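Local coordinates for protein galectin (PDB 6N44) that probably binds beta-galactoside-containing glycans, as expected of a galectin, and has anti-parasitic activity in sheep, at residues Met3-Leu16 with Val122-Val136. Residues are numbered along the deposited sequence; the frame is centred on the assembly and turned at random.
Sequences MDSLPNPYLQSVSL and VKMLDVRGDIVLTSV
At one edge of the galectin beta-sandwich, strand 10-13 pairs antiparallel with strand 124-129, while the chain before it, residues 3-6, lies along strand 131-136 of the other sheet, so that segment 3-16 joins the edges of the two sheets. Tyr10 and Val127 exchange backbone hydrogen bonds in both directions, and so do Gln12 and Leu125; Leu11 and Asp126 form a non-hydrogen-bonded pair between them. On the inner face, Tyr10 has its CG anti to the backbone N (chi1 175°), which lays the ring over Val136, whose CG2 sits 3.9 Å from the ring centroid, almost on the normal, in a CH-pi contact. Leu133 CD2 presses on Tyr10 CB at 3.4 Å, and Tyr10 OH makes a short hydrogen bond to Gln12 OE1 within its own segment. One water joins Tyr10 OH to Val136 O, and a second joins Gln12 OE1 to the same oxygen. Asn8, preceding the cis peptide bond to Pro9, reaches into the turn joining the two partner strands: its ND2 donates to Gly129 O at 2.7 Å and, less directly, to Ile131 O at 3.3 Å, both nearly in its amide plane. Farther back, Leu6 N meets Leu133 O in an almost straight bond (177°). On the face that carries Leu11 and Asp126, Arg128, its side chain about 7 Å from that of galactose-binding Arg55, holds the Asp126 carboxylate side-on in a salt bridge, NE to OD1 and NH2 to OD2. This edge-on grip fixes the guanidinium plane, and Pro9 CG packs over one face, 3.5 Å from Arg128 CZ.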
# COMPACT_ATOMS: atom_id res chain seq x y z
N MET A 3 -2.97 24.38 -14.56
CA MET A 3 -3.35 23.16 -13.85
C MET A 3 -2.98 23.33 -12.38
O MET A 3 -1.99 23.99 -12.05
CB MET A 3 -2.66 21.92 -14.44
CG MET A 3 -1.13 21.95 -14.35
SD MET A 3 -0.27 20.48 -14.99
CE MET A 3 -0.78 19.24 -13.81
N ASP A 4 -3.81 22.75 -11.51
CA ASP A 4 -3.54 22.82 -10.07
C ASP A 4 -2.35 21.95 -9.70
O ASP A 4 -2.12 20.89 -10.29
CB ASP A 4 -4.76 22.37 -9.27
CG ASP A 4 -6.01 23.09 -9.69
OD1 ASP A 4 -6.17 24.26 -9.29
OD2 ASP A 4 -6.84 22.48 -10.41
N SER A 5 -1.60 22.40 -8.70
CA SER A 5 -0.49 21.59 -8.23
C SER A 5 -0.19 21.93 -6.77
O SER A 5 -0.68 22.91 -6.22
CB SER A 5 0.74 21.77 -9.12
OG SER A 5 1.21 23.09 -9.05
N LEU A 6 0.61 21.10 -6.18
CA LEU A 6 1.01 21.17 -4.79
C LEU A 6 2.32 21.93 -4.67
O LEU A 6 3.07 22.05 -5.64
CB LEU A 6 1.17 19.75 -4.23
CG LEU A 6 -0.09 18.92 -4.03
CD1 LEU A 6 0.32 17.51 -3.72
CD2 LEU A 6 -0.92 19.50 -2.89
N PRO A 7 2.62 22.44 -3.48
CA PRO A 7 3.90 23.13 -3.29
C PRO A 7 5.07 22.19 -3.55
O PRO A 7 5.00 20.98 -3.33
CB PRO A 7 3.85 23.57 -1.82
CG PRO A 7 2.39 23.65 -1.50
CD PRO A 7 1.80 22.47 -2.26
N ASN A 8 6.16 22.77 -4.04
CA ASN A 8 7.38 22.02 -4.31
C ASN A 8 8.54 22.85 -3.80
O ASN A 8 8.82 23.91 -4.34
CB ASN A 8 7.51 21.73 -5.81
CG ASN A 8 8.84 21.08 -6.18
OD1 ASN A 8 9.69 20.79 -5.32
ND2 ASN A 8 9.02 20.83 -7.46
N PRO A 9 9.25 22.37 -2.76
CA PRO A 9 9.13 21.05 -2.10
C PRO A 9 7.82 20.82 -1.34
O PRO A 9 7.16 21.76 -0.88
CB PRO A 9 10.32 21.03 -1.12
CG PRO A 9 11.25 22.13 -1.62
CD PRO A 9 10.35 23.16 -2.20
N TYR A 10 7.45 19.55 -1.27
CA TYR A 10 6.28 19.07 -0.56
C TYR A 10 6.76 18.36 0.69
O TYR A 10 7.65 17.51 0.61
CB TYR A 10 5.49 18.09 -1.43
CG TYR A 10 4.31 17.43 -0.76
CD1 TYR A 10 3.04 17.97 -0.87
CD2 TYR A 10 4.48 16.27 0.02
CE1 TYR A 10 1.94 17.36 -0.23
CE2 TYR A 10 3.41 15.66 0.65
CZ TYR A 10 2.14 16.21 0.52
OH TYR A 10 1.09 15.61 1.15
N LEU A 11 6.18 18.70 1.84
CA LEU A 11 6.54 18.09 3.11
C LEU A 11 5.31 17.46 3.73
O LEU A 11 4.22 18.05 3.68
CB LEU A 11 7.12 19.12 4.11
CG LEU A 11 8.37 19.90 3.73
CD1 LEU A 11 8.73 20.82 4.89
CD2 LEU A 11 9.52 18.96 3.40
N GLN A 12 5.49 16.29 4.35
CA GLN A 12 4.40 15.66 5.09
C GLN A 12 4.95 14.84 6.25
O GLN A 12 5.68 13.87 6.02
CB GLN A 12 3.55 14.76 4.19
CG GLN A 12 2.33 14.20 4.91
CD GLN A 12 1.47 13.36 3.99
OE1 GLN A 12 1.24 13.72 2.84
NE2 GLN A 12 0.99 12.21 4.50
N SER A 13 4.56 15.20 7.47
CA SER A 13 4.83 14.33 8.61
C SER A 13 4.17 12.97 8.41
O SER A 13 3.01 12.89 7.99
CB SER A 13 4.29 14.96 9.90
OG SER A 13 4.83 16.24 10.17
N VAL A 14 4.91 11.90 8.73
CA VAL A 14 4.43 10.52 8.56
C VAL A 14 4.88 9.65 9.73
O VAL A 14 5.86 9.95 10.41
CB VAL A 14 4.94 9.89 7.25
CG1 VAL A 14 4.39 10.62 6.01
CG2 VAL A 14 6.49 9.88 7.26
N SER A 15 4.15 8.55 9.94
CA SER A 15 4.61 7.41 10.74
C SER A 15 4.48 6.17 9.88
O SER A 15 3.37 5.76 9.54
CB SER A 15 3.81 7.23 12.04
OG SER A 15 3.71 8.43 12.74
N LEU A 16 5.61 5.57 9.53
CA LEU A 16 5.57 4.41 8.66
C LEU A 16 5.15 3.18 9.45
O LEU A 16 5.32 3.09 10.67
CB LEU A 16 6.93 4.15 8.02
CG LEU A 16 7.53 5.28 7.18
CD1 LEU A 16 8.80 4.80 6.49
CD2 LEU A 16 6.54 5.79 6.15
N VAL A 122 11.59 7.06 10.50
CA VAL A 122 11.13 8.04 9.51
C VAL A 122 10.01 8.87 10.11
O VAL A 122 9.02 8.33 10.63
CB VAL A 122 10.68 7.33 8.23
CG1 VAL A 122 10.09 8.34 7.23
CG2 VAL A 122 11.82 6.53 7.61
N LYS A 123 10.14 10.19 10.03
CA LYS A 123 9.11 11.09 10.53
C LYS A 123 8.67 12.13 9.51
O LYS A 123 7.71 12.85 9.79
CB LYS A 123 9.59 11.85 11.78
CG LYS A 123 10.10 10.98 12.91
CD LYS A 123 9.00 10.17 13.51
CE LYS A 123 9.56 9.07 14.42
NZ LYS A 123 8.48 8.15 14.89
N MET A 124 9.34 12.23 8.36
CA MET A 124 9.09 13.34 7.45
C MET A 124 9.31 12.85 6.02
O MET A 124 10.39 12.36 5.69
CB MET A 124 10.02 14.52 7.76
CG MET A 124 9.89 15.69 6.81
SD MET A 124 8.20 16.32 6.84
CE MET A 124 8.08 16.85 8.55
N LEU A 125 8.28 12.99 5.20
CA LEU A 125 8.34 12.71 3.78
C LEU A 125 8.58 14.02 3.03
O LEU A 125 7.92 15.03 3.32
CB LEU A 125 7.05 12.04 3.31
CG LEU A 125 6.93 11.84 1.79
CD1 LEU A 125 7.89 10.77 1.32
CD2 LEU A 125 5.49 11.51 1.38
N ASP A 126 9.52 14.02 2.10
CA ASP A 126 9.94 15.23 1.39
C ASP A 126 10.03 14.87 -0.08
O ASP A 126 10.83 14.01 -0.47
CB ASP A 126 11.30 15.74 1.92
CG ASP A 126 11.80 17.01 1.22
OD1 ASP A 126 11.66 17.18 -0.02
OD2 ASP A 126 12.41 17.85 1.90
N VAL A 127 9.19 15.51 -0.90
CA VAL A 127 9.16 15.29 -2.33
C VAL A 127 9.52 16.60 -3.01
O VAL A 127 8.89 17.64 -2.74
CB VAL A 127 7.78 14.80 -2.80
CG1 VAL A 127 7.76 14.59 -4.32
CG2 VAL A 127 7.36 13.52 -2.04
N ARG A 128 10.51 16.56 -3.90
CA ARG A 128 10.96 17.77 -4.58
C ARG A 128 11.62 17.40 -5.91
O ARG A 128 11.87 16.23 -6.20
CB ARG A 128 11.94 18.56 -3.72
CG ARG A 128 13.23 17.83 -3.42
CD ARG A 128 14.17 18.73 -2.59
NE ARG A 128 13.62 18.97 -1.25
CZ ARG A 128 13.87 20.06 -0.53
NH1 ARG A 128 14.65 21.03 -1.01
NH2 ARG A 128 13.32 20.20 0.68
N GLY A 129 11.92 18.42 -6.69
CA GLY A 129 12.66 18.26 -7.93
C GLY A 129 12.14 19.20 -9.00
O GLY A 129 11.33 20.10 -8.76
N ASP A 130 12.62 18.98 -10.22
CA ASP A 130 12.12 19.72 -11.38
C ASP A 130 10.83 19.07 -11.87
O ASP A 130 10.76 18.41 -12.91
CB ASP A 130 13.20 19.75 -12.46
CG ASP A 130 14.50 20.27 -11.92
OD1 ASP A 130 14.55 21.49 -11.63
OD2 ASP A 130 15.44 19.47 -11.74
N ILE A 131 9.77 19.27 -11.09
CA ILE A 131 8.52 18.55 -11.31
C ILE A 131 7.33 19.47 -11.07
O ILE A 131 7.40 20.43 -10.30
CB ILE A 131 8.41 17.30 -10.38
CG1 ILE A 131 8.47 17.71 -8.91
CG2 ILE A 131 9.50 16.29 -10.69
CD1 ILE A 131 8.20 16.56 -7.95
N VAL A 132 6.22 19.16 -11.74
CA VAL A 132 4.90 19.60 -11.31
C VAL A 132 4.28 18.45 -10.52
O VAL A 132 4.07 17.36 -11.07
CB VAL A 132 4.02 20.03 -12.48
CG1 VAL A 132 2.63 20.44 -11.97
CG2 VAL A 132 4.66 21.20 -13.23
N LEU A 133 4.03 18.69 -9.24
CA LEU A 133 3.53 17.67 -8.32
C LEU A 133 2.03 17.87 -8.17
O LEU A 133 1.58 18.94 -7.74
CB LEU A 133 4.23 17.79 -6.97
CG LEU A 133 3.77 16.85 -5.85
CD1 LEU A 133 4.14 15.41 -6.17
CD2 LEU A 133 4.36 17.28 -4.52
N THR A 134 1.25 16.86 -8.54
CA THR A 134 -0.20 17.03 -8.48
C THR A 134 -0.84 16.37 -7.26
O THR A 134 -1.82 16.92 -6.74
CB THR A 134 -0.89 16.51 -9.76
OG1 THR A 134 -0.64 15.11 -9.94
CG2 THR A 134 -0.38 17.26 -10.97
N SER A 135 -0.33 15.24 -6.78
CA SER A 135 -0.90 14.66 -5.57
C SER A 135 0.12 13.77 -4.88
O SER A 135 1.03 13.22 -5.51
CB SER A 135 -2.17 13.85 -5.86
OG SER A 135 -1.92 12.81 -6.78
N VAL A 136 -0.04 13.66 -3.57
CA VAL A 136 0.74 12.76 -2.72
C VAL A 136 -0.26 12.15 -1.75
O VAL A 136 -0.91 12.88 -0.99
CB VAL A 136 1.86 13.48 -1.96
CG1 VAL A 136 2.61 12.50 -1.04
CG2 VAL A 136 2.83 14.20 -2.93
O HOH W 1 -3.03 19.05 -7.53
O HOH W 2 4.23 21.30 -7.96
O HOH W 3 -1.37 15.84 -0.06
O HOH W 4 -0.89 12.69 1.77
O HOH W 5 7.42 15.20 11.11
O HOH W 6 8.09 5.97 10.78